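Long-range contact in uncharacterized aldehyde dehydrogenase AldY (Bacillus subtilis, PDB 4DNG), which probably oxidises aldehydes to carboxylates with NAD(+) as the electron acceptor, and may help protect the cell against stress from ethanol and related compounds: residues N291-H296 / A387-A392. Residues are numbered along the deposited sequence; the frame is centred on the assembly and turned at random.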
loop_
_atom_site.group_PDB
_atom_site.type_symbol
_atom_site.label_atom_id
_atom_site.label_comp_id
_atom_site.label_asym_id
_atom_site.label_seq_id
_atom_site.Cartn_x
_atom_site.Cartn_y
_atom_site.Cartn_z
ATOM N N ASN A 291 13.745 -0.559 23.226
ATOM C CA ASN A 291 13.797 -1.957 23.644
ATOM C C ASN A 291 15.184 -2.313 24.122
ATOM O O ASN A 291 15.375 -2.831 25.228
ATOM C CB ASN A 291 13.381 -2.878 22.490
ATOM C CG ASN A 291 11.908 -2.746 22.137
ATOM O OD1 ASN A 291 11.087 -3.574 22.536
ATOM N ND2 ASN A 291 11.564 -1.698 21.396
ATOM N N ARG A 292 16.149 -2.005 23.268
ATOM C CA ARG A 292 17.534 -2.237 23.559
ATOM C C ARG A 292 18.351 -0.968 23.299
ATOM O O ARG A 292 18.040 -0.160 22.406
ATOM C CB ARG A 292 18.053 -3.432 22.752
ATOM C CG ARG A 292 18.229 -3.171 21.274
ATOM C CD ARG A 292 18.136 -4.449 20.442
ATOM N NE ARG A 292 17.548 -4.144 19.136
ATOM C CZ ARG A 292 18.228 -3.724 18.074
ATOM N NH1 ARG A 292 17.583 -3.446 16.953
ATOM N NH2 ARG A 292 19.545 -3.587 18.118
ATOM N N ILE A 293 19.393 -0.810 24.111
ATOM C CA ILE A 293 20.198 0.385 24.137
ATOM C C ILE A 293 21.608 -0.066 23.803
ATOM O O ILE A 293 22.174 -0.942 24.462
ATOM C CB ILE A 293 20.143 1.086 25.517
ATOM C CG1 ILE A 293 18.720 1.570 25.820
ATOM C CG2 ILE A 293 21.110 2.259 25.569
ATOM C CD1 ILE A 293 18.448 1.849 27.288
ATOM N N ILE A 294 22.146 0.526 22.745
ATOM C CA ILE A 294 23.432 0.144 22.212
ATOM C C ILE A 294 24.390 1.286 22.507
ATOM O O ILE A 294 24.128 2.435 22.148
ATOM C CB ILE A 294 23.333 -0.115 20.699
ATOM C CG1 ILE A 294 22.177 -1.087 20.410
ATOM C CG2 ILE A 294 24.658 -0.625 20.157
ATOM C CD1 ILE A 294 21.553 -0.935 19.041
ATOM N N VAL A 295 25.484 0.964 23.187
ATOM C CA VAL A 295 26.410 1.968 23.654
ATOM C C VAL A 295 27.846 1.572 23.314
ATOM O O VAL A 295 28.305 0.485 23.701
ATOM C CB VAL A 295 26.267 2.199 25.168
ATOM C CG1 VAL A 295 27.210 3.299 25.630
ATOM C CG2 VAL A 295 24.833 2.566 25.519
ATOM N N HIS A 296 28.529 2.464 22.590
ATOM C CA HIS A 296 29.961 2.341 22.252
ATOM C C HIS A 296 30.804 2.049 23.459
ATOM O O HIS A 296 30.469 2.481 24.573
ATOM C CB HIS A 296 30.462 3.626 21.585
ATOM C CG HIS A 296 31.845 3.506 20.989
ATOM N ND1 HIS A 296 32.969 3.768 21.693
ATOM C CD2 HIS A 296 32.262 3.142 19.707
ATOM C CE1 HIS A 296 34.044 3.579 20.907
ATOM N NE2 HIS A 296 33.610 3.196 19.693
ATOM N N ALA A 387 15.029 -2.816 30.487
ATOM C CA ALA A 387 16.026 -2.232 29.592
ATOM C C ALA A 387 17.148 -3.232 29.365
ATOM O O ALA A 387 17.461 -4.031 30.250
ATOM C CB ALA A 387 16.581 -0.927 30.160
ATOM N N THR A 388 17.728 -3.188 28.168
ATOM C CA THR A 388 18.827 -4.068 27.795
ATOM C C THR A 388 19.950 -3.231 27.152
ATOM O O THR A 388 19.729 -2.512 26.170
ATOM C CB THR A 388 18.353 -5.198 26.848
ATOM O OG1 THR A 388 17.221 -5.869 27.416
ATOM C CG2 THR A 388 19.457 -6.209 26.608
ATOM N N ILE A 389 21.143 -3.318 27.729
ATOM C CA ILE A 389 22.268 -2.519 27.266
ATOM C C ILE A 389 23.250 -3.438 26.569
ATOM O O ILE A 389 23.633 -4.489 27.106
ATOM C CB ILE A 389 22.993 -1.787 28.411
ATOM C CG1 ILE A 389 22.005 -1.318 29.512
ATOM C CG2 ILE A 389 23.879 -0.678 27.854
ATOM C CD1 ILE A 389 21.391 0.061 29.340
ATOM N N ILE A 390 23.639 -3.024 25.368
ATOM C CA ILE A 390 24.511 -3.795 24.510
ATOM C C ILE A 390 25.801 -3.031 24.205
ATOM O O ILE A 390 25.775 -1.848 23.870
ATOM C CB ILE A 390 23.789 -4.169 23.196
ATOM C CG1 ILE A 390 22.600 -5.077 23.515
ATOM C CG2 ILE A 390 24.757 -4.815 22.186
ATOM C CD1 ILE A 390 21.473 -4.981 22.513
ATOM N N LYS A 391 26.920 -3.740 24.324
ATOM C CA LYS A 391 28.242 -3.216 24.040
ATOM C C LYS A 391 28.516 -3.223 22.531
ATOM O O LYS A 391 28.267 -4.222 21.859
ATOM C CB LYS A 391 29.283 -4.079 24.766
ATOM C CG LYS A 391 30.707 -3.539 24.791
ATOM C CD LYS A 391 30.852 -2.420 25.810
ATOM C CE LYS A 391 32.213 -2.405 26.484
ATOM N NZ LYS A 391 32.273 -3.358 27.630
ATOM N N ALA A 392 29.027 -2.103 22.017
ATOM C CA ALA A 392 29.551 -2.006 20.643
ATOM C C ALA A 392 31.041 -1.620 20.658
ATOM O O ALA A 392 31.454 -0.724 21.411
ATOM C CB ALA A 392 28.740 -1.001 19.821
#
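Strands 291-296 and 387-392 pair in parallel inside a buried sheet, with Ile293 set beside Ile389 and Ile294 beside Ile390. Four backbone hydrogen bonds join them: Ile293 N to Thr388 O (2.7 Å), Ile390 N to Ile293 O, Val295 N to Ile390 O (2.9 Å), and Ala392 N to Val295 O. The last is longer, at 3.2 Å, and its donor, Ala392 N, stands above the plane of the Val295 carbonyl. On the Ile293 face, the Ile389 side chain lies alongside two neighbours: its CD1 reaches Ile293 CD1 at 4.0 Å, while its CG2, anti to the backbone N, meets Val295 CG2 at 4.1 Å. Helix 297-313 covers this face with Phe303 and Tyr300. The two strands belong to the open alpha/beta sheet of the aldehyde dehydrogenase catalytic domain; strand 258-262 pairs with 291-296 on the side away from 387-392, and helix 395-403 packs on the other face. An alanine at Ile389 would probably open a gap beside Tyr300, with Ile293 CD1 and Val295 CG2 each losing a methyl partner. On the helix 395-403 face the Ile390 side chain crosses that of Arg292 at a slant, its CD1 3.8 Å from Arg292 CB, and Ile294 CG2 meets Ala392 CB at 4.1 Å. The Arg292 guanidinium leads away from the pairing and is held by hydrogen bonds from NH2 to Met401 O and from NE to Asn257 OD1. At the C-terminal end, Ala392 O sits over one face of the His296 ring, toward its rim, and His296 N-caps helix 297-313 through a weak hydrogen bond from Asp298 N to its ND1.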